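Local coordinates for twitching motility pilus retraction protein (Geobacter sulfurreducens PCA, PDB 5ZFQ) that probably hydrolyses ATP as a hexameric motor that retracts the type IV pilus and so drives twitching motility, at residues A[163-173]-A[189-197]. Numbering follows the deposited sequence.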
ATOM      1  N   SER A 163      19.434  -1.089 -29.467  1.00 44.74           N
ATOM      2  CA  SER A 163      19.707  -2.501 -29.706  1.00 43.25           C
ATOM      3  C   SER A 163      20.807  -2.768 -30.756  1.00 41.49           C
ATOM      4  O   SER A 163      21.662  -3.620 -30.533  1.00 40.48           O
ATOM      5  CB  SER A 163      18.407  -3.197 -30.108  1.00 44.27           C
ATOM      6  OG  SER A 163      17.870  -2.613 -31.292  1.00 45.59           O
ATOM      7  N   THR A 164      20.804  -2.046 -31.882  1.00 40.92           N
ATOM      8  CA  THR A 164      21.838  -2.269 -32.903  1.00 40.30           C
ATOM      9  C   THR A 164      23.183  -1.705 -32.467  1.00 39.12           C
ATOM     10  O   THR A 164      24.229  -2.196 -32.891  1.00 39.09           O
ATOM     11  CB  THR A 164      21.488  -1.654 -34.309  1.00 45.10           C
ATOM     12  OG1 THR A 164      21.229  -0.249 -34.201  1.00 45.99           O
ATOM     13  CG2 THR A 164      20.291  -2.324 -34.906  1.00 45.30           C
ATOM     14  N   THR A 165      23.159  -0.663 -31.642  1.00 38.39           N
ATOM     15  CA  THR A 165      24.396  -0.089 -31.125  1.00 37.89           C
ATOM     16  C   THR A 165      25.007  -1.041 -30.106  1.00 36.02           C
ATOM     17  O   THR A 165      26.201  -1.356 -30.171  1.00 35.48           O
ATOM     18  CB  THR A 165      24.161   1.294 -30.502  1.00 38.62           C
ATOM     19  OG1 THR A 165      23.954   2.251 -31.549  1.00 40.01           O
ATOM     20  CG2 THR A 165      25.355   1.721 -29.681  1.00 31.63           C
ATOM     21  N   LEU A 166      24.175  -1.523 -29.189  1.00 34.87           N
ATOM     22  CA  LEU A 166      24.587  -2.526 -28.214  1.00 33.72           C
ATOM     23  C   LEU A 166      25.017  -3.844 -28.855  1.00 33.48           C
ATOM     24  O   LEU A 166      26.026  -4.434 -28.461  1.00 33.37           O
ATOM     25  CB  LEU A 166      23.446  -2.768 -27.232  1.00 33.04           C
ATOM     26  CG  LEU A 166      23.374  -1.554 -26.318  1.00 32.13           C
ATOM     27  CD1 LEU A 166      22.033  -1.468 -25.615  1.00 31.87           C
ATOM     28  CD2 LEU A 166      24.535  -1.638 -25.336  1.00 31.02           C
ATOM     29  N   ALA A 167      24.260  -4.297 -29.846  1.00 33.75           N
ATOM     30  CA  ALA A 167      24.618  -5.480 -30.602  1.00 34.17           C
ATOM     31  C   ALA A 167      26.025  -5.372 -31.177  1.00 34.91           C
ATOM     32  O   ALA A 167      26.819  -6.309 -31.076  1.00 35.64           O
ATOM     33  CB  ALA A 167      23.611  -5.713 -31.714  1.00 34.90           C
ATOM     34  N   ALA A 168      26.338  -4.230 -31.775  1.00 35.18           N
ATOM     35  CA  ALA A 168      27.626  -4.057 -32.440  1.00 36.12           C
ATOM     36  C   ALA A 168      28.765  -4.047 -31.424  1.00 36.18           C
ATOM     37  O   ALA A 168      29.849  -4.591 -31.664  1.00 36.81           O
ATOM     38  CB  ALA A 168      27.626  -2.781 -33.252  1.00 32.76           C
ATOM     39  N   ILE A 169      28.508  -3.411 -30.288  1.00 35.65           N
ATOM     40  CA  ILE A 169      29.469  -3.361 -29.196  1.00 34.74           C
ATOM     41  C   ILE A 169      29.764  -4.765 -28.666  1.00 34.09           C
ATOM     42  O   ILE A 169      30.931  -5.148 -28.498  1.00 33.92           O
ATOM     43  CB  ILE A 169      28.963  -2.462 -28.045  1.00 33.47           C
ATOM     44  CG1 ILE A 169      29.091  -0.986 -28.441  1.00 33.64           C
ATOM     45  CG2 ILE A 169      29.744  -2.742 -26.777  1.00 32.58           C
ATOM     46  CD1 ILE A 169      28.338  -0.029 -27.540  1.00 33.02           C
ATOM     47  N   ILE A 170      28.707  -5.532 -28.421  1.00 33.45           N
ATOM     48  CA  ILE A 170      28.874  -6.864 -27.870  1.00 33.55           C
ATOM     49  C   ILE A 170      29.562  -7.780 -28.871  1.00 34.65           C
ATOM     50  O   ILE A 170      30.436  -8.578 -28.485  1.00 35.84           O
ATOM     51  CB  ILE A 170      27.521  -7.453 -27.426  1.00 33.50           C
ATOM     52  CG1 ILE A 170      27.067  -6.750 -26.137  1.00 33.24           C
ATOM     53  CG2 ILE A 170      27.634  -8.944 -27.177  1.00 33.33           C
ATOM     54  CD1 ILE A 170      25.591  -6.764 -25.909  1.00 33.10           C
ATOM     55  N   ASP A 171      29.197  -7.650 -30.146  1.00 34.55           N
ATOM     56  CA  ASP A 171      29.827  -8.425 -31.201  1.00 35.02           C
ATOM     57  C   ASP A 171      31.333  -8.195 -31.215  1.00 35.50           C
ATOM     58  O   ASP A 171      32.116  -9.141 -31.348  1.00 36.26           O
ATOM     59  CB  ASP A 171      29.242  -8.064 -32.564  1.00 36.16           C
ATOM     60  CG  ASP A 171      29.812  -8.912 -33.687  1.00 38.01           C
ATOM     61  OD1 ASP A 171      29.922 -10.154 -33.543  1.00 37.86           O
ATOM     62  OD2 ASP A 171      30.163  -8.328 -34.730  1.00 39.90           O
ATOM     63  N   LYS A 172      31.731  -6.932 -31.082  1.00 34.69           N
ATOM     64  CA  LYS A 172      33.138  -6.574 -31.087  1.00 34.19           C
ATOM     65  C   LYS A 172      33.848  -7.180 -29.873  1.00 32.97           C
ATOM     66  O   LYS A 172      34.983  -7.664 -29.986  1.00 33.24           O
ATOM     67  CB  LYS A 172      33.307  -5.060 -31.103  1.00 34.78           C
ATOM     68  CG  LYS A 172      34.770  -4.627 -31.059  1.00 36.02           C
ATOM     69  CD  LYS A 172      34.923  -3.115 -30.890  1.00 37.03           C
ATOM     70  CE  LYS A 172      36.392  -2.690 -30.925  1.00 38.75           C
ATOM     71  NZ  LYS A 172      37.080  -2.963 -32.241  1.00 40.67           N
ATOM     72  N   ILE A 173      33.172  -7.153 -28.724  1.00 31.27           N
ATOM     73  CA  ILE A 173      33.715  -7.692 -27.498  1.00 30.39           C
ATOM     74  C   ILE A 173      33.900  -9.193 -27.614  1.00 35.23           C
ATOM     75  O   ILE A 173      34.957  -9.731 -27.285  1.00 35.42           O
ATOM     76  CB  ILE A 173      32.799  -7.379 -26.313  1.00 35.21           C
ATOM     77  CG1 ILE A 173      32.827  -5.883 -26.013  1.00 29.58           C
ATOM     78  CG2 ILE A 173      33.192  -8.188 -25.074  1.00 29.41           C
ATOM     79  CD1 ILE A 173      31.807  -5.457 -24.985  1.00 28.99           C
ATOM     80  N   GLU A 189      16.967  -8.873 -29.092  1.00 38.86           N
ATOM     81  CA  GLU A 189      16.819  -8.344 -30.439  1.00 40.06           C
ATOM     82  C   GLU A 189      17.830  -9.010 -31.393  1.00 40.80           C
ATOM     83  O   GLU A 189      17.469  -9.449 -32.480  1.00 41.15           O
ATOM     84  CB  GLU A 189      16.989  -6.812 -30.438  1.00 40.21           C
ATOM     85  CG  GLU A 189      15.886  -5.992 -29.707  1.00 53.39           C
ATOM     86  CD  GLU A 189      14.550  -5.914 -30.457  1.00 54.34           C
ATOM     87  OE1 GLU A 189      14.534  -6.145 -31.690  1.00 55.51           O
ATOM     88  OE2 GLU A 189      13.515  -5.602 -29.819  1.00 54.15           O
ATOM     89  N   TYR A 190      19.090  -9.105 -30.985  1.00 41.46           N
ATOM     90  CA  TYR A 190      20.109  -9.703 -31.842  1.00 42.79           C
ATOM     91  C   TYR A 190      20.805 -10.854 -31.138  1.00 41.43           C
ATOM     92  O   TYR A 190      21.177 -10.735 -29.970  1.00 41.01           O
ATOM     93  CB  TYR A 190      21.117  -8.627 -32.293  1.00 45.24           C
ATOM     94  CG  TYR A 190      20.452  -7.549 -33.145  1.00 47.72           C
ATOM     95  CD1 TYR A 190      20.273  -7.744 -34.521  1.00 49.37           C
ATOM     96  CD2 TYR A 190      19.964  -6.361 -32.579  1.00 48.03           C
ATOM     97  CE1 TYR A 190      19.641  -6.801 -35.304  1.00 50.71           C
ATOM     98  CE2 TYR A 190      19.327  -5.399 -33.377  1.00 49.32           C
ATOM     99  CZ  TYR A 190      19.174  -5.636 -34.733  1.00 50.86           C
ATOM    100  OH  TYR A 190      18.545  -4.725 -35.550  1.00 52.51           O
ATOM    101  N   LEU A 191      20.964 -11.981 -31.830  1.00 41.05           N
ATOM    102  CA  LEU A 191      21.591 -13.149 -31.203  1.00 40.42           C
ATOM    103  C   LEU A 191      23.107 -13.186 -31.426  1.00 41.02           C
ATOM    104  O   LEU A 191      23.619 -12.665 -32.418  1.00 42.58           O
ATOM    105  CB  LEU A 191      20.955 -14.441 -31.711  1.00 40.20           C
ATOM    106  CG  LEU A 191      19.489 -14.631 -31.311  1.00 39.82           C
ATOM    107  CD1 LEU A 191      18.772 -15.650 -32.181  1.00 40.12           C
ATOM    108  CD2 LEU A 191      19.391 -15.007 -29.849  1.00 39.32           C
ATOM    109  N   HIS A 192      23.827 -13.786 -30.485  1.00 39.73           N
ATOM    110  CA  HIS A 192      25.274 -13.867 -30.597  1.00 38.73           C
ATOM    111  C   HIS A 192      25.770 -15.304 -30.466  1.00 37.89           C
ATOM    112  O   HIS A 192      25.546 -15.957 -29.448  1.00 37.09           O
ATOM    113  CB  HIS A 192      25.959 -12.978 -29.548  1.00 38.14           C
ATOM    114  CG  HIS A 192      25.650 -11.516 -29.692  1.00 38.43           C
ATOM    115  ND1 HIS A 192      26.346 -10.687 -30.549  1.00 39.17           N
ATOM    116  CD2 HIS A 192      24.749 -10.725 -29.059  1.00 38.12           C
ATOM    117  CE1 HIS A 192      25.865  -9.458 -30.462  1.00 39.11           C
ATOM    118  NE2 HIS A 192      24.899  -9.453 -29.562  1.00 38.62           N
ATOM    119  N   PRO A 193      26.458 -15.792 -31.504  1.00 38.22           N
ATOM    120  CA  PRO A 193      27.143 -17.087 -31.445  1.00 38.61           C
ATOM    121  C   PRO A 193      28.366 -16.948 -30.552  1.00 37.70           C
ATOM    122  O   PRO A 193      28.816 -15.820 -30.339  1.00 37.08           O
ATOM    123  CB  PRO A 193      27.547 -17.324 -32.899  1.00 39.98           C
ATOM    124  CG  PRO A 193      27.831 -15.929 -33.406  1.00 32.82           C
ATOM    125  CD  PRO A 193      26.831 -15.022 -32.709  1.00 38.45           C
ATOM    126  N   HIS A 194      28.911 -18.029 -30.022  1.00 37.52           N
ATOM    127  CA  HIS A 194      30.180 -17.861 -29.321  1.00 37.25           C
ATOM    128  C   HIS A 194      31.265 -17.562 -30.352  1.00 36.76           C
ATOM    129  O   HIS A 194      31.349 -18.217 -31.398  1.00 36.49           O
ATOM    130  CB  HIS A 194      30.567 -19.098 -28.506  1.00 38.33           C
ATOM    131  CG  HIS A 194      29.513 -19.538 -27.543  1.00 38.41           C
ATOM    132  ND1 HIS A 194      29.058 -18.731 -26.523  1.00 37.67           N
ATOM    133  CD2 HIS A 194      28.815 -20.697 -27.454  1.00 39.03           C
ATOM    134  CE1 HIS A 194      28.121 -19.376 -25.849  1.00 37.94           C
ATOM    135  NE2 HIS A 194      27.952 -20.570 -26.390  1.00 38.59           N
ATOM    136  N   LYS A 195      32.078 -16.555 -30.071  1.00 36.65           N
ATOM    137  CA  LYS A 195      33.291 -16.362 -30.848  1.00 37.85           C
ATOM    138  C   LYS A 195      34.462 -16.637 -29.909  1.00 38.61           C
ATOM    139  O   LYS A 195      34.766 -17.805 -29.660  1.00 39.56           O
ATOM    140  CB  LYS A 195      33.319 -14.972 -31.475  1.00 37.64           C
ATOM    141  CG  LYS A 195      32.216 -14.842 -32.529  1.00 37.75           C
ATOM    142  CD  LYS A 195      32.269 -13.577 -33.342  1.00 38.13           C
ATOM    143  CE  LYS A 195      31.110 -13.532 -34.310  1.00 38.67           C
ATOM    144  NZ  LYS A 195      31.063 -12.273 -35.130  1.00 39.52           N
ATOM    145  N   SER A 196      35.095 -15.605 -29.359  1.00 38.11           N
ATOM    146  CA  SER A 196      36.116 -15.830 -28.326  1.00 37.50           C
ATOM    147  C   SER A 196      35.544 -15.818 -26.898  1.00 35.91           C
ATOM    148  O   SER A 196      36.144 -16.374 -25.982  1.00 35.72           O
ATOM    149  CB  SER A 196      37.225 -14.792 -28.438  1.00 37.94           C
ATOM    150  OG  SER A 196      37.958 -14.958 -29.638  1.00 39.43           O
ATOM    151  N   CYS A 197      34.400 -15.168 -26.713  1.00 34.91           N
ATOM    152  CA  CYS A 197      33.734 -15.126 -25.418  1.00 34.43           C
ATOM    153  C   CYS A 197      32.729 -16.264 -25.260  1.00 34.85           C
ATOM    154  O   CYS A 197      32.302 -16.861 -26.250  1.00 35.66           O
ATOM    155  CB  CYS A 197      33.015 -13.785 -25.220  1.00 33.68           C
ATOM    156  SG  CYS A 197      34.082 -12.322 -25.140  1.00 33.83           S
TER
HETATM  157  O   HOH W   1      28.561 -11.845 -31.825  1.00 34.76           O
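His192 and Tyr190 turn their rings onto one side of segment 163-173 of helix 162-176, a worked example of how a loop without regular structure can be fastened along a helix by side chains at alternate positions. The imidazole lies beneath Ile170, whose CG2 stands 3.7 Å from the ring centroid and 12° off the normal, a CH-pi contact over one face. That methyl is placed there because it sits anti to the backbone N of Ile170, with CG1 (chi1 -73°) turned beside the N. At the ring's edge, His192 CE1 comes within 3.3 Å of Ala167 O, the carbonyl that also accepts the helical bond from Asp171 N. His192 ND1 reaches a water in the ring plane at 2.8 Å, and this water donates to Asp171 OD1. The same oxygen takes the salt bridge from Lys195 NZ (2.9 Å) on its syn lone pair; the lysine arrives on a chain extended beyond CG. One carboxylate oxygen thus ties two loop residues to the helix, Lys195 directly and His192 through the water. With alanine in place of His192 the ring is gone, which is likely to open a gap beneath Ile170 CG2 and leave the bridging water without its partner on the loop. The phenol of Tyr190 lies against Ala167 CB, 3.8 Å from CD2, and against the methyl of Thr164, while Ser163 OG meets its edge. At the other end, Cys197 SG packs near Ile173 CG2. Ser163 falls in the apparent Walker A P-loop, so the loop runs along the helix that follows the probable nucleotide-binding turn. Leu166 meets strands 150-155 and 249-254, and Ile170 touches Leu251 as well as His192. The loop joins strand 180-185 to strand 198-203, the outermost of the mixed sheet within this chain.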